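Local coordinates for protein WipB (Legionella pneumophila, PDB 5NNY) that is a translocated effector whose phosphatase domain, contained in this chain, acts as a Ser/Thr phosphatase and targets the host lysosomal nutrient-sensing machinery, at residues A[5-10]-A[205-210]; A[17-22]-A[26-31]. All coordinates share one frame; numbering follows the deposited sequence.

Contact 1: A[5-10]-A[205-210]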
loop_
_atom_site.group_PDB
_atom_site.type_symbol
_atom_site.label_atom_id
_atom_site.label_comp_id
_atom_site.label_asym_id
_atom_site.label_seq_id
_atom_site.Cartn_x
_atom_site.Cartn_y
_atom_site.Cartn_z
ATOM N N ASP A 5 -17.408 6.461 -3.513
ATOM C CA ASP A 5 -16.194 5.870 -2.966
ATOM C C ASP A 5 -15.052 6.877 -3.053
ATOM O O ASP A 5 -14.976 7.684 -3.981
ATOM C CB ASP A 5 -15.813 4.594 -3.730
ATOM C CG ASP A 5 -16.782 3.429 -3.505
ATOM O OD1 ASP A 5 -17.442 3.368 -2.447
ATOM O OD2 ASP A 5 -16.860 2.547 -4.393
ATOM N N ILE A 6 -14.164 6.836 -2.065
ATOM C CA ILE A 6 -12.924 7.599 -2.097
ATOM C C ILE A 6 -11.896 6.724 -2.783
ATOM O O ILE A 6 -11.668 5.586 -2.361
ATOM C CB ILE A 6 -12.434 7.978 -0.687
ATOM C CG1 ILE A 6 -13.571 8.474 0.183
ATOM C CG2 ILE A 6 -11.343 9.049 -0.761
ATOM C CD1 ILE A 6 -14.300 9.625 -0.412
ATOM N N SER A 7 -11.304 7.231 -3.851
ATOM C CA SER A 7 -10.153 6.593 -4.462
ATOM C C SER A 7 -9.001 7.575 -4.386
ATOM O O SER A 7 -9.087 8.673 -4.948
ATOM C CB SER A 7 -10.440 6.194 -5.907
ATOM O OG SER A 7 -11.414 5.163 -5.929
ATOM N N MET A 8 -7.933 7.183 -3.686
ATOM C CA MET A 8 -6.758 8.014 -3.513
ATOM C C MET A 8 -5.701 7.642 -4.534
ATOM O O MET A 8 -5.460 6.459 -4.781
ATOM C CB MET A 8 -6.174 7.836 -2.111
ATOM C CG MET A 8 -7.142 8.141 -1.012
ATOM S SD MET A 8 -6.226 8.441 0.493
ATOM C CE MET A 8 -7.591 8.752 1.624
ATOM N N GLY A 9 -5.050 8.654 -5.099
ATOM C CA GLY A 9 -3.930 8.420 -5.971
ATOM C C GLY A 9 -2.723 7.903 -5.208
ATOM O O GLY A 9 -2.788 7.529 -4.037
ATOM N N ASP A 10 -1.594 7.866 -5.910
ATOM C CA ASP A 10 -0.352 7.409 -5.288
ATOM C C ASP A 10 0.100 8.438 -4.262
ATOM O O ASP A 10 0.439 9.570 -4.615
ATOM C CB ASP A 10 0.720 7.172 -6.344
ATOM C CG ASP A 10 0.489 5.888 -7.121
ATOM O OD1 ASP A 10 0.252 4.830 -6.493
ATOM O OD2 ASP A 10 0.523 5.943 -8.373
ATOM N N LYS A 205 -16.201 -1.340 -12.664
ATOM C CA LYS A 205 -14.980 -0.548 -12.634
ATOM C C LYS A 205 -13.943 -1.378 -11.888
ATOM O O LYS A 205 -14.180 -1.757 -10.739
ATOM C CB LYS A 205 -15.180 0.787 -11.920
ATOM C CG LYS A 205 -16.268 1.675 -12.484
ATOM C CD LYS A 205 -16.295 3.017 -11.753
ATOM C CE LYS A 205 -17.701 3.611 -11.758
ATOM N NZ LYS A 205 -17.703 5.046 -11.338
ATOM N N VAL A 206 -12.813 -1.661 -12.531
ATOM C CA VAL A 206 -11.738 -2.458 -11.934
ATOM C C VAL A 206 -10.625 -1.511 -11.504
ATOM O O VAL A 206 -10.192 -0.660 -12.292
ATOM C CB VAL A 206 -11.220 -3.536 -12.905
ATOM C CG1 VAL A 206 -9.908 -4.152 -12.404
ATOM C CG2 VAL A 206 -12.279 -4.630 -13.066
ATOM N N PHE A 207 -10.176 -1.648 -10.255
ATOM C CA PHE A 207 -9.119 -0.823 -9.678
ATOM C C PHE A 207 -7.854 -1.648 -9.513
ATOM O O PHE A 207 -7.901 -2.806 -9.097
ATOM C CB PHE A 207 -9.514 -0.242 -8.312
ATOM C CG PHE A 207 -10.703 0.700 -8.360
ATOM C CD1 PHE A 207 -11.991 0.215 -8.244
ATOM C CD2 PHE A 207 -10.515 2.064 -8.501
ATOM C CE1 PHE A 207 -13.084 1.078 -8.279
ATOM C CE2 PHE A 207 -11.597 2.935 -8.536
ATOM C CZ PHE A 207 -12.882 2.442 -8.427
ATOM N N SER A 208 -6.727 -1.035 -9.843
ATOM C CA SER A 208 -5.437 -1.681 -9.678
ATOM C C SER A 208 -4.425 -0.568 -9.506
ATOM O O SER A 208 -4.705 0.588 -9.816
ATOM C CB SER A 208 -5.082 -2.574 -10.873
ATOM O OG SER A 208 -5.014 -1.815 -12.074
ATOM N N HIS A 209 -3.255 -0.920 -8.965
ATOM C CA HIS A 209 -2.218 0.090 -8.813
ATOM C C HIS A 209 -1.712 0.591 -10.169
ATOM O O HIS A 209 -1.466 1.794 -10.346
ATOM C CB HIS A 209 -1.057 -0.469 -7.980
ATOM C CG HIS A 209 0.163 0.392 -8.030
ATOM N ND1 HIS A 209 0.217 1.637 -7.439
ATOM C CD2 HIS A 209 1.359 0.208 -8.628
ATOM C CE1 HIS A 209 1.407 2.173 -7.650
ATOM N NE2 HIS A 209 2.117 1.325 -8.368
ATOM N N ALA A 210 -1.564 -0.309 -11.141
ATOM C CA ALA A 210 -0.972 -0.004 -12.437
ATOM C C ALA A 210 -1.892 -0.495 -13.546
ATOM O O ALA A 210 -2.871 -1.199 -13.299
ATOM C CB ALA A 210 0.416 -0.654 -12.586
#
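Asp10 and His209 make the polar half of the contact. OD1 of Asp10 comes to the edge of the imidazole, in its plane, 3.1 Å from CE1 of His209 and 3.3 Å from ND1 of His209. The two side chains cross at about a right angle, with carboxylate and ring planes 64° apart. With CG placed opposite its backbone N (chi1 167°), the histidine swings its ring toward the aspartate. ND1 of His209 is hydrogen-bonded to the carbonyl oxygen of Ile94, which helps to set the rotation of the ring.

The second touch is van der Waals: OG of Ser7 sits 3.4 Å from CE2 of Phe207, approaching the ring obliquely. Arg92 of strand 90-93 and Ile305 of strand 301-306 also touch the Phe207 side chain. Ser7 and Phe207 face one another across a 9.1 Å gap between their CA atoms, so strands 6-8 and 203-208 meet through side chains and do not pair; strand 90-93 bonds to 6-8 instead.

Gly9 and Asp10 begin the GD-x-H sequence of calcineurin-like phosphoesterases, whose aspartate is a metal ligand in relatives. Asp10 OD1 lies close to Asp96 OD2, and a carboxylate pair beside a histidine is consistent with a metal-binding active site at the ends of these strands.

Contact 2: A[17-22]-A[26-31]; sequences LFLNIL and GIIAIS
The carbonyl oxygen of Leu22 is gripped by two successive backbone N-H groups. Ile27 N donates to Leu22 O at 2.9 Å, arriving nearly in line with the C=O (C=O...N 166°). Ile28 N reaches the same Leu22 O at 3.2 Å from above the carbonyl plane, 51° out of it, so it is not on a lone pair. Leu22 O thus takes both its donors from the residues that follow the turn.

This is a Schellman motif that ends helix 15-24: Gly26, with positive phi, is its C-prime residue, and the Ile27 to Leu22 bond is its longer-range one. Strand 28-29 then runs on as one of two short antiparallel strands, paired with 83-84.

Beside the turn the contact is apolar. Ile28 holds CG1 between its backbone N and carbonyl carbon (chi1 66°), which directs CD1 onto the helix, 3.6 Å from CB of Leu22. The same Ile28 CD1 meets CD1 of Leu19 at 3.6 Å, where the two side chains cross at about a right angle. The two methyls of Leu22 have different partners: CD2 lies 3.9 Å from CB of Ile27, while CD1 sits over the centre of the Phe18 ring, 3.8 Å above the plane. Leu115 of helix 105-117 packs on both Phe18 and Ile27. Further along, CD2 of Leu19 approaches CD1 of Ile30 loosely at 4.3 Å, and Tyr35 of helix 32-42 touches both. Ser31 sits at the N-cap of that helix, its OG bonded to the backbone N of Asn34.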
loop_
_atom_site.group_PDB
_atom_site.type_symbol
_atom_site.label_atom_id
_atom_site.label_comp_id
_atom_site.label_asym_id
_atom_site.label_seq_id
_atom_site.Cartn_x
_atom_site.Cartn_y
_atom_site.Cartn_z
ATOM N N LEU A 17 -0.559 14.453 3.220
ATOM C CA LEU A 17 -1.499 14.324 2.114
ATOM C C LEU A 17 -2.605 13.336 2.456
ATOM O O LEU A 17 -3.790 13.636 2.262
ATOM C CB LEU A 17 -0.750 13.891 0.851
ATOM C CG LEU A 17 -1.564 13.530 -0.393
ATOM C CD1 LEU A 17 -2.488 14.665 -0.861
ATOM C CD2 LEU A 17 -0.629 13.088 -1.510
ATOM N N PHE A 18 -2.230 12.164 2.996
ATOM C CA PHE A 18 -3.204 11.178 3.475
ATOM C C PHE A 18 -4.165 11.797 4.487
ATOM O O PHE A 18 -5.388 11.664 4.357
ATOM C CB PHE A 18 -2.470 9.978 4.081
ATOM C CG PHE A 18 -3.338 8.754 4.304
ATOM C CD1 PHE A 18 -4.429 8.482 3.494
ATOM C CD2 PHE A 18 -3.049 7.873 5.329
ATOM C CE1 PHE A 18 -5.204 7.346 3.717
ATOM C CE2 PHE A 18 -3.818 6.742 5.552
ATOM C CZ PHE A 18 -4.906 6.479 4.744
ATOM N N LEU A 19 -3.631 12.476 5.508
ATOM C CA LEU A 19 -4.485 13.166 6.469
ATOM C C LEU A 19 -5.421 14.156 5.784
ATOM O O LEU A 19 -6.613 14.217 6.106
ATOM C CB LEU A 19 -3.625 13.899 7.507
ATOM C CG LEU A 19 -4.455 14.489 8.663
ATOM C CD1 LEU A 19 -4.740 13.418 9.688
ATOM C CD2 LEU A 19 -3.740 15.645 9.335
ATOM N N ASN A 20 -4.893 14.964 4.863
ATOM C CA ASN A 20 -5.705 15.991 4.215
ATOM C C ASN A 20 -6.907 15.377 3.508
ATOM O O ASN A 20 -8.042 15.858 3.654
ATOM C CB ASN A 20 -4.845 16.781 3.231
ATOM C CG ASN A 20 -5.400 18.160 2.953
ATOM O OD1 ASN A 20 -6.017 18.790 3.821
ATOM N ND2 ASN A 20 -5.166 18.652 1.742
ATOM N N ILE A 21 -6.679 14.305 2.749
ATOM C CA ILE A 21 -7.776 13.682 2.017
ATOM C C ILE A 21 -8.805 13.117 2.985
ATOM O O ILE A 21 -10.019 13.308 2.805
ATOM C CB ILE A 21 -7.237 12.608 1.057
ATOM C CG1 ILE A 21 -6.293 13.230 0.028
ATOM C CG2 ILE A 21 -8.381 11.911 0.332
ATOM C CD1 ILE A 21 -5.466 12.187 -0.732
ATOM N N LEU A 22 -8.339 12.450 4.049
ATOM C CA LEU A 22 -9.244 11.879 5.041
ATOM C C LEU A 22 -10.112 12.954 5.691
ATOM O O LEU A 22 -11.282 12.707 5.986
ATOM C CB LEU A 22 -8.442 11.119 6.102
ATOM C CG LEU A 22 -7.787 9.819 5.657
ATOM C CD1 LEU A 22 -6.760 9.368 6.684
ATOM C CD2 LEU A 22 -8.853 8.739 5.451
ATOM N N GLY A 26 -14.437 13.758 4.695
ATOM C CA GLY A 26 -15.336 13.426 5.779
ATOM C C GLY A 26 -15.141 12.065 6.403
ATOM O O GLY A 26 -16.092 11.506 6.960
ATOM N N ILE A 27 -13.930 11.506 6.335
ATOM C CA ILE A 27 -13.680 10.267 7.059
ATOM C C ILE A 27 -13.304 10.547 8.509
ATOM O O ILE A 27 -13.688 9.796 9.412
ATOM C CB ILE A 27 -12.591 9.434 6.363
ATOM C CG1 ILE A 27 -12.927 9.240 4.889
ATOM C CG2 ILE A 27 -12.425 8.091 7.084
ATOM C CD1 ILE A 27 -14.144 8.377 4.693
ATOM N N ILE A 28 -12.493 11.579 8.762
ATOM C CA ILE A 28 -11.987 11.825 10.108
ATOM C C ILE A 28 -12.227 13.272 10.493
ATOM O O ILE A 28 -12.302 14.168 9.649
ATOM C CB ILE A 28 -10.479 11.512 10.268
ATOM C CG1 ILE A 28 -9.657 12.471 9.420
ATOM C CG2 ILE A 28 -10.181 10.062 9.931
ATOM C CD1 ILE A 28 -8.145 12.253 9.542
ATOM N N ALA A 29 -12.314 13.483 11.800
ATOM C CA ALA A 29 -12.338 14.810 12.396
ATOM C C ALA A 29 -11.083 15.012 13.231
ATOM O O ALA A 29 -10.652 14.118 13.963
ATOM C CB ALA A 29 -13.584 15.015 13.258
ATOM N N ILE A 30 -10.490 16.190 13.087
ATOM C CA ILE A 30 -9.291 16.583 13.821
ATOM C C ILE A 30 -9.364 18.090 13.946
ATOM O O ILE A 30 -9.786 18.773 13.013
ATOM C CB ILE A 30 -7.993 16.118 13.106
ATOM C CG1 ILE A 30 -6.740 16.382 13.957
ATOM C CG2 ILE A 30 -7.826 16.826 11.766
ATOM C CD1 ILE A 30 -5.422 15.978 13.236
ATOM N N SER A 31 -8.992 18.606 15.102
ATOM C CA SER A 31 -9.080 20.034 15.314
ATOM C C SER A 31 -8.095 20.771 14.412
ATOM O O SER A 31 -7.075 20.209 13.993
ATOM C CB SER A 31 -8.819 20.388 16.775
ATOM O OG SER A 31 -7.467 20.149 17.162
#

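In the fold
Contact 1 is partly buried and largely polar at one end; contact 2, about 18 Å away between centres, is buried and apolar apart from the backbone bonds to Leu22 O. Strand 6-8 and helix 15-24 follow one another in the chain, so the first segments of both contacts belong to one strand-to-helix unit. Met8 joins them: its CE lies 3.5 Å from CE1 of Phe18 and 3.5 Å from CG2 of Ile21. Neighbouring residues of strand 6-8 serve different partners, Ser7 touching strand 203-208 and Met8 the helix. Charged groups gather in contact 1, at the probable active site, whereas contact 2 joins the helix to the following strand.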